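Local coordinates for protein fatty Acyl-Adenylate Ligase (Escherichia coli, PDB 3PBK) that belongs to the AMP-binding enzymes of the ANL clan and holds 5'-O-[(S)-(dodecanoyloxy)(hydroxy)phosphoryl]adenosine in its pocket, at residues 14-19 with 214-219; 32-37 with 243-248. One frame throughout, in Å; residues are numbered along the deposited sequence.

Contact 1: 14-19 with 214-219; sequences MRYADF and LRPGDR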
HETATM    1  N   MSE A  14       6.617  18.044 -20.816  1.00 27.57           N
HETATM    2  CA  MSE A  14       6.282  17.479 -19.507  1.00 26.38           C
HETATM    3  C   MSE A  14       5.896  18.490 -18.423  1.00 26.59           C
HETATM    4  O   MSE A  14       6.478  19.573 -18.329  1.00 27.20           O
HETATM    5  CB  MSE A  14       7.424  16.600 -19.017  1.00 27.50           C
HETATM    6  CG  MSE A  14       7.112  15.813 -17.748  1.00 29.42           C
HETATM    7 SE   MSE A  14       8.538  14.539 -17.261  1.00 44.07          SE
HETATM    8  CE  MSE A  14       7.913  14.113 -15.453  1.00 27.51           C
ATOM      9  N   ARG A  15       4.904  18.129 -17.610  1.00 25.24           N
ATOM     10  CA  ARG A  15       4.517  18.937 -16.456  1.00 24.61           C
ATOM     11  C   ARG A  15       4.362  18.047 -15.235  1.00 24.75           C
ATOM     12  O   ARG A  15       3.742  16.983 -15.308  1.00 24.26           O
ATOM     13  CB  ARG A  15       3.223  19.695 -16.716  1.00 24.20           C
ATOM     14  CG  ARG A  15       3.346  20.784 -17.756  1.00 25.05           C
ATOM     15  CD  ARG A  15       2.070  21.594 -17.840  1.00 24.76           C
ATOM     16  NE  ARG A  15       1.658  22.085 -16.528  1.00 25.43           N
ATOM     17  CZ  ARG A  15       0.593  22.854 -16.332  1.00 25.28           C
ATOM     18  NH1 ARG A  15      -0.144  23.203 -17.376  1.00 25.40           N
ATOM     19  NH2 ARG A  15       0.267  23.276 -15.112  1.00 23.87           N
ATOM     20  N   TYR A  16       4.925  18.494 -14.113  1.00 24.16           N
ATOM     21  CA  TYR A  16       5.058  17.648 -12.932  1.00 23.24           C
ATOM     22  C   TYR A  16       3.926  17.814 -11.934  1.00 22.45           C
ATOM     23  O   TYR A  16       4.132  18.352 -10.849  1.00 22.30           O
ATOM     24  CB  TYR A  16       6.385  17.925 -12.222  1.00 23.17           C
ATOM     25  CG  TYR A  16       7.602  17.375 -12.931  1.00 24.56           C
ATOM     26  CD1 TYR A  16       7.901  17.758 -14.232  1.00 26.81           C
ATOM     27  CD2 TYR A  16       8.468  16.489 -12.293  1.00 24.62           C
ATOM     28  CE1 TYR A  16       9.019  17.270 -14.888  1.00 26.93           C
ATOM     29  CE2 TYR A  16       9.592  15.992 -12.944  1.00 25.25           C
ATOM     30  CZ  TYR A  16       9.859  16.391 -14.241  1.00 26.69           C
ATOM     31  OH  TYR A  16      10.958  15.912 -14.910  1.00 27.14           O
ATOM     32  N   ALA A  17       2.741  17.336 -12.293  1.00 21.35           N
ATOM     33  CA  ALA A  17       1.597  17.416 -11.395  1.00 21.74           C
ATOM     34  C   ALA A  17       1.214  18.882 -11.063  1.00 23.29           C
ATOM     35  O   ALA A  17       0.413  19.140 -10.158  1.00 22.71           O
ATOM     36  CB  ALA A  17       1.867  16.603 -10.130  1.00 19.61           C
ATOM     37  N   ASP A  18       1.814  19.816 -11.806  1.00 23.38           N
ATOM     38  CA  ASP A  18       1.488  21.247 -11.837  1.00 22.40           C
ATOM     39  C   ASP A  18       0.070  21.696 -11.517  1.00 23.10           C
ATOM     40  O   ASP A  18      -0.135  22.846 -11.151  1.00 23.31           O
ATOM     41  CB  ASP A  18       1.735  21.753 -13.246  1.00 23.11           C
ATOM     42  CG  ASP A  18       3.112  22.270 -13.435  1.00 26.04           C
ATOM     43  OD1 ASP A  18       3.376  23.399 -12.972  1.00 27.19           O
ATOM     44  OD2 ASP A  18       3.932  21.552 -14.056  1.00 28.41           O
ATOM     45  N   PHE A  19      -0.908  20.820 -11.706  1.00 22.85           N
ATOM     46  CA  PHE A  19      -2.308  21.233 -11.759  1.00 22.39           C
ATOM     47  C   PHE A  19      -3.036  21.328 -10.426  1.00 22.47           C
ATOM     48  O   PHE A  19      -2.655  20.684  -9.441  1.00 21.80           O
ATOM     49  CB  PHE A  19      -3.071  20.307 -12.697  1.00 22.47           C
ATOM     50  CG  PHE A  19      -2.283  19.919 -13.891  1.00 22.69           C
ATOM     51  CD1 PHE A  19      -2.342  20.677 -15.045  1.00 22.79           C
ATOM     52  CD2 PHE A  19      -1.447  18.821 -13.848  1.00 22.26           C
ATOM     53  CE1 PHE A  19      -1.607  20.334 -16.143  1.00 22.72           C
ATOM     54  CE2 PHE A  19      -0.710  18.473 -14.937  1.00 23.07           C
ATOM     55  CZ  PHE A  19      -0.787  19.234 -16.091  1.00 23.85           C
ATOM     56  N   LEU A 214      10.830  12.019 -11.566  1.00 21.11           N
ATOM     57  CA  LEU A 214      10.627  11.436 -12.881  1.00 21.76           C
ATOM     58  C   LEU A 214      11.273  12.304 -13.948  1.00 23.22           C
ATOM     59  O   LEU A 214      11.589  13.475 -13.714  1.00 23.59           O
ATOM     60  CB  LEU A 214       9.136  11.296 -13.175  1.00 21.82           C
ATOM     61  CG  LEU A 214       8.358  10.280 -12.339  1.00 21.68           C
ATOM     62  CD1 LEU A 214       6.853  10.555 -12.424  1.00 21.00           C
ATOM     63  CD2 LEU A 214       8.699   8.849 -12.760  1.00 19.99           C
ATOM     64  N   ARG A 215      11.455  11.720 -15.125  1.00 23.48           N
ATOM     65  CA  ARG A 215      12.093  12.404 -16.237  1.00 23.81           C
ATOM     66  C   ARG A 215      11.305  12.156 -17.501  1.00 23.88           C
ATOM     67  O   ARG A 215      10.507  11.227 -17.564  1.00 23.57           O
ATOM     68  CB  ARG A 215      13.512  11.881 -16.414  1.00 22.21           C
ATOM     69  CG  ARG A 215      14.317  11.981 -15.150  1.00 21.18           C
ATOM     70  CD  ARG A 215      15.561  11.155 -15.226  1.00 21.10           C
ATOM     71  NE  ARG A 215      16.476  11.461 -14.134  1.00 22.19           N
ATOM     72  CZ  ARG A 215      17.684  10.918 -14.024  1.00 23.48           C
ATOM     73  NH1 ARG A 215      18.086  10.046 -14.944  1.00 22.59           N
ATOM     74  NH2 ARG A 215      18.482  11.235 -13.004  1.00 23.84           N
ATOM     75  N   PRO A 216      11.512  12.997 -18.517  1.00 24.77           N
ATOM     76  CA  PRO A 216      10.885  12.715 -19.809  1.00 25.56           C
ATOM     77  C   PRO A 216      11.444  11.409 -20.373  1.00 25.53           C
ATOM     78  O   PRO A 216      12.663  11.171 -20.303  1.00 24.30           O
ATOM     79  CB  PRO A 216      11.314  13.905 -20.670  1.00 24.72           C
ATOM     80  CG  PRO A 216      11.640  14.979 -19.691  1.00 24.26           C
ATOM     81  CD  PRO A 216      12.231  14.278 -18.515  1.00 24.17           C
ATOM     82  N   GLY A 217      10.558  10.567 -20.901  1.00 23.87           N
ATOM     83  CA  GLY A 217      10.972   9.275 -21.412  1.00 23.94           C
ATOM     84  C   GLY A 217      10.840   8.138 -20.411  1.00 24.36           C
ATOM     85  O   GLY A 217      10.939   6.964 -20.796  1.00 25.00           O
ATOM     86  N   ASP A 218      10.622   8.469 -19.136  1.00 23.17           N
ATOM     87  CA  ASP A 218      10.321   7.452 -18.123  1.00 22.62           C
ATOM     88  C   ASP A 218       9.027   6.723 -18.472  1.00 22.93           C
ATOM     89  O   ASP A 218       8.140   7.269 -19.137  1.00 22.94           O
ATOM     90  CB  ASP A 218      10.200   8.060 -16.719  1.00 22.44           C
ATOM     91  CG  ASP A 218      11.514   8.024 -15.937  1.00 22.30           C
ATOM     92  OD1 ASP A 218      12.496   7.437 -16.439  1.00 22.69           O
ATOM     93  OD2 ASP A 218      11.565   8.586 -14.817  1.00 21.19           O
ATOM     94  N   ARG A 219       8.927   5.481 -18.024  1.00 22.61           N
ATOM     95  CA  ARG A 219       7.729   4.694 -18.254  1.00 21.85           C
ATOM     96  C   ARG A 219       7.503   3.720 -17.110  1.00 20.83           C
ATOM     97  O   ARG A 219       8.386   2.920 -16.791  1.00 20.31           O
ATOM     98  CB  ARG A 219       7.849   3.933 -19.561  1.00 21.60           C
ATOM     99  CG  ARG A 219       7.125   2.610 -19.543  1.00 22.18           C
ATOM    100  CD  ARG A 219       7.301   1.918 -20.860  1.00 23.41           C
ATOM    101  NE  ARG A 219       6.388   2.455 -21.854  1.00 24.13           N
ATOM    102  CZ  ARG A 219       5.432   1.731 -22.409  1.00 24.36           C
ATOM    103  NH1 ARG A 219       5.323   0.460 -22.057  1.00 24.55           N
ATOM    104  NH2 ARG A 219       4.611   2.259 -23.309  1.00 24.85           N
TER
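Two loops meet here near the surface, joined by one hydrogen bond and a small apolar patch. The polar link is made by Tyr16, whose ring leaves the chain with CG beside the backbone N (chi1 -74°) so that it points its edge and hydroxyl at Leu214 O. Tyr16 OH donates to Leu214 O at 2.8 Å, standing 37° out of the carbonyl plane and therefore not on a lone pair. The apolar link is Met14, built as selenomethionine. Its CG lies anti to the backbone N (chi1 -172°) and the chain beyond is extended, which carries Met14 SE across to the Arg215–Pro216 peptide, 3.6 Å from Pro216 N. Ring atom CD of Pro216 lies 3.9 Å from Met14 SE. The terminal CE of Met14 meets CB of Leu214 at 3.8 Å, the two side chains crossing at about a right angle; that methyl also lies over one face of the Tyr16 ring, offset toward the rim. Each loop is also shaped from within. Tyr16 is the centre of an inverse gamma turn, and Asp18 OD2 draws in Arg15 NE through a long, weak salt bridge. In the partner loop a type II beta turn runs from Arg215 to Asp218, with Gly217 at positive phi. Asp218 OD2 accepts the N-H of Arg215 at 3.2 Å from above the carboxylate plane and also pairs with Arg301. Around the contact, Ala17 packs on helix 197-211 and Phe19 on helix 22-29, Tyr16 O is bonded by Arg205 of helix 197-211, and the buried side chain of Leu214, about 5 Å from the bound ligand, rests on strand 272-275.

Contact 2: 32-37 with 243-248; sequences SSAGMN and QLSVDY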
ATOM      1  N   SER A  32      -1.278  14.543 -24.899  1.00 25.87           N
ATOM      2  CA  SER A  32      -0.067  13.775 -25.184  1.00 26.52           C
ATOM      3  C   SER A  32      -0.453  12.571 -26.022  1.00 27.57           C
ATOM      4  O   SER A  32      -1.602  12.480 -26.461  1.00 28.97           O
ATOM      5  CB  SER A  32       0.601  13.310 -23.890  1.00 26.26           C
ATOM      6  OG  SER A  32      -0.221  12.381 -23.195  1.00 26.16           O
ATOM      7  N   SER A  33       0.490  11.653 -26.242  1.00 26.45           N
ATOM      8  CA  SER A  33       0.193  10.418 -26.977  1.00 26.79           C
ATOM      9  C   SER A  33       0.366   9.190 -26.076  1.00 26.72           C
ATOM     10  O   SER A  33       0.308   8.037 -26.525  1.00 26.39           O
ATOM     11  CB  SER A  33       1.045  10.308 -28.252  1.00 26.34           C
ATOM     12  OG  SER A  33       2.425  10.166 -27.962  1.00 25.80           O
ATOM     13  N   ALA A  34       0.572   9.452 -24.792  1.00 26.21           N
ATOM     14  CA  ALA A  34       0.759   8.385 -23.820  1.00 25.85           C
ATOM     15  C   ALA A  34      -0.572   7.837 -23.348  1.00 25.08           C
ATOM     16  O   ALA A  34      -1.638   8.388 -23.642  1.00 25.65           O
ATOM     17  CB  ALA A  34       1.579   8.876 -22.632  1.00 24.79           C
ATOM     18  N   GLY A  35      -0.499   6.745 -22.607  1.00 23.70           N
ATOM     19  CA  GLY A  35      -1.692   6.140 -22.071  1.00 24.58           C
ATOM     20  C   GLY A  35      -1.334   4.902 -21.290  1.00 24.25           C
ATOM     21  O   GLY A  35      -0.167   4.671 -20.969  1.00 23.34           O
HETATM   22  N   MSE A  36      -2.349   4.104 -20.994  1.00 24.75           N
HETATM   23  CA  MSE A  36      -2.164   2.881 -20.244  1.00 24.46           C
HETATM   24  C   MSE A  36      -2.206   1.653 -21.132  1.00 25.18           C
HETATM   25  O   MSE A  36      -2.872   1.633 -22.163  1.00 25.81           O
HETATM   26  CB  MSE A  36      -3.238   2.768 -19.182  1.00 24.55           C
HETATM   27  CG  MSE A  36      -3.032   3.708 -18.040  1.00 24.83           C
HETATM   28 SE   MSE A  36      -4.711   4.559 -17.615  1.00 39.71          SE
HETATM   29  CE  MSE A  36      -4.298   5.245 -15.824  1.00 23.36           C
ATOM     30  N   ASN A  37      -1.487   0.624 -20.705  1.00 24.63           N
ATOM     31  CA  ASN A  37      -1.454  -0.636 -21.417  1.00 25.04           C
ATOM     32  C   ASN A  37      -1.642  -1.825 -20.470  1.00 24.71           C
ATOM     33  O   ASN A  37      -0.813  -2.079 -19.599  1.00 23.92           O
ATOM     34  CB  ASN A  37      -0.157  -0.734 -22.211  1.00 24.27           C
ATOM     35  CG  ASN A  37       0.102   0.515 -23.039  1.00 26.22           C
ATOM     36  OD1 ASN A  37      -0.177   0.543 -24.238  1.00 28.07           O
ATOM     37  ND2 ASN A  37       0.613   1.563 -22.398  1.00 24.76           N
ATOM     38  N   GLN A 243       1.812  12.804 -17.592  1.00 20.96           N
ATOM     39  CA  GLN A 243       1.689  12.474 -19.002  1.00 21.38           C
ATOM     40  C   GLN A 243       2.651  11.382 -19.417  1.00 21.93           C
ATOM     41  O   GLN A 243       3.156  11.398 -20.539  1.00 22.50           O
ATOM     42  CB  GLN A 243       1.913  13.698 -19.875  1.00 21.44           C
ATOM     43  CG  GLN A 243       1.341  14.953 -19.304  1.00 21.79           C
ATOM     44  CD  GLN A 243       2.412  15.815 -18.703  1.00 23.90           C
ATOM     45  OE1 GLN A 243       2.236  16.398 -17.633  1.00 24.77           O
ATOM     46  NE2 GLN A 243       3.550  15.892 -19.385  1.00 24.79           N
ATOM     47  N   LEU A 244       2.887  10.441 -18.502  1.00 22.31           N
ATOM     48  CA  LEU A 244       3.769   9.285 -18.703  1.00 21.72           C
ATOM     49  C   LEU A 244       2.983   7.992 -18.898  1.00 21.17           C
ATOM     50  O   LEU A 244       1.988   7.758 -18.227  1.00 21.86           O
ATOM     51  CB  LEU A 244       4.684   9.103 -17.490  1.00 21.54           C
ATOM     52  CG  LEU A 244       5.840  10.079 -17.292  1.00 21.94           C
ATOM     53  CD1 LEU A 244       6.837   9.511 -16.303  1.00 21.93           C
ATOM     54  CD2 LEU A 244       6.520  10.381 -18.610  1.00 22.72           C
ATOM     55  N   SER A 245       3.441   7.131 -19.792  1.00 21.24           N
ATOM     56  CA  SER A 245       2.740   5.874 -20.012  1.00 21.67           C
ATOM     57  C   SER A 245       2.963   4.888 -18.863  1.00 21.30           C
ATOM     58  O   SER A 245       3.900   5.032 -18.079  1.00 21.41           O
ATOM     59  CB  SER A 245       3.165   5.261 -21.343  1.00 23.00           C
ATOM     60  OG  SER A 245       2.746   6.070 -22.429  1.00 24.06           O
ATOM     61  N   VAL A 246       2.099   3.885 -18.761  1.00 21.34           N
ATOM     62  CA  VAL A 246       2.263   2.849 -17.751  1.00 20.55           C
ATOM     63  C   VAL A 246       1.752   1.506 -18.264  1.00 21.40           C
ATOM     64  O   VAL A 246       0.833   1.459 -19.076  1.00 22.15           O
ATOM     65  CB  VAL A 246       1.531   3.225 -16.453  1.00 20.56           C
ATOM     66  CG1 VAL A 246       0.036   3.176 -16.659  1.00 20.57           C
ATOM     67  CG2 VAL A 246       1.942   2.305 -15.324  1.00 20.33           C
ATOM     68  N   ASP A 247       2.361   0.417 -17.797  1.00 21.67           N
ATOM     69  CA  ASP A 247       1.927  -0.938 -18.143  1.00 21.64           C
ATOM     70  C   ASP A 247       1.513  -1.703 -16.899  1.00 20.91           C
ATOM     71  O   ASP A 247       2.268  -1.761 -15.929  1.00 20.53           O
ATOM     72  CB  ASP A 247       3.064  -1.708 -18.801  1.00 21.80           C
ATOM     73  CG  ASP A 247       3.804  -0.891 -19.815  1.00 22.83           C
ATOM     74  OD1 ASP A 247       3.174  -0.010 -20.429  1.00 23.24           O
ATOM     75  OD2 ASP A 247       5.016  -1.127 -19.998  1.00 23.80           O
ATOM     76  N   TYR A 248       0.338  -2.318 -16.936  1.00 21.28           N
ATOM     77  CA  TYR A 248      -0.157  -3.060 -15.783  1.00 21.12           C
ATOM     78  C   TYR A 248      -0.149  -4.559 -15.967  1.00 22.22           C
ATOM     79  O   TYR A 248      -0.394  -5.059 -17.063  1.00 23.41           O
ATOM     80  CB  TYR A 248      -1.590  -2.672 -15.481  1.00 21.01           C
ATOM     81  CG  TYR A 248      -1.786  -1.210 -15.264  1.00 20.96           C
ATOM     82  CD1 TYR A 248      -2.520  -0.454 -16.161  1.00 22.17           C
ATOM     83  CD2 TYR A 248      -1.241  -0.584 -14.165  1.00 20.34           C
ATOM     84  CE1 TYR A 248      -2.703   0.896 -15.965  1.00 22.43           C
ATOM     85  CE2 TYR A 248      -1.418   0.757 -13.957  1.00 20.92           C
ATOM     86  CZ  TYR A 248      -2.151   1.499 -14.856  1.00 21.86           C
ATOM     87  OH  TYR A 248      -2.328   2.849 -14.645  1.00 21.74           O
TER
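Met36, a selenomethionine, turns CG beside its backbone N (chi1 -73°) and bends at its second torsion, while Asn37 keeps CG in the same relation (chi1 -50°), which sends its amide across toward strand 246-248. They lie on strand 35-39, which runs parallel to strand 246-248 in the large mixed beta-sheet of the AMP-binding fold, the short segments diverging by 26°. Met36 pairs with Val246 and Asn37 with Asp247. The backbone ladder has three rungs: Val246 N to Gly35 O at 3.3 Å, Asn37 N to Val246 O at 3.0 Å, and Tyr248 N to Asn37 O at 2.9 Å. The middle donor comes nearly along the C=O axis, the other two in the carbonyl plane. Val246 O takes a second, weak bond from Asn37 ND2 at 3.3 Å, so backbone and side chain of one residue grip the same oxygen. Asn37 and Asp247 stand side by side, pointing the same way, amide and carboxylate almost perpendicular; Asp247 OD2 forms a salt bridge with Arg219, which probably favours its charged form. On the other face Met36 CG rests against Val246 CG1, the two side chains parallel, and touches Tyr248 at the ring edge, 3.5 Å from CE1. Helix 229-241 packs over Met36 and Val246, and its Phe235 O holds the Tyr248 hydroxyl. Strand 45-50 borders 35-39 on the far side, and strand 220-222 borders 246-248. Before the ladder, Gly35 N reaches Ser245 OG in a weak bond of 3.3 Å. Ser32 OG, held by Ala29 O, lies 3.4 Å from Ala34 N, whose N-H it accepts weakly.

How the contacts relate
Contact 1 is a surface meeting of loops, contact 2 a largely buried strand pairing; their centres lie 12 Å apart and their segments alternate along the chain. The first joins its segments through a side-chain hydroxyl and a long apolar side chain, the second through a repeating backbone ladder with Met36 and Val246 on one face of the sheet and Asn37 and Asp247 on the other. Contact 2 is part of the mixed sheet, whereas in contact 1 the loop 214-219 leads into its strand 220-222, the neighbour of 246-248. They touch directly: Arg219 NH1 meets Asp247 OD2 at 2.6 Å in a salt bridge, and Asp218 O packs against Leu244 CD2 at 3.5 Å.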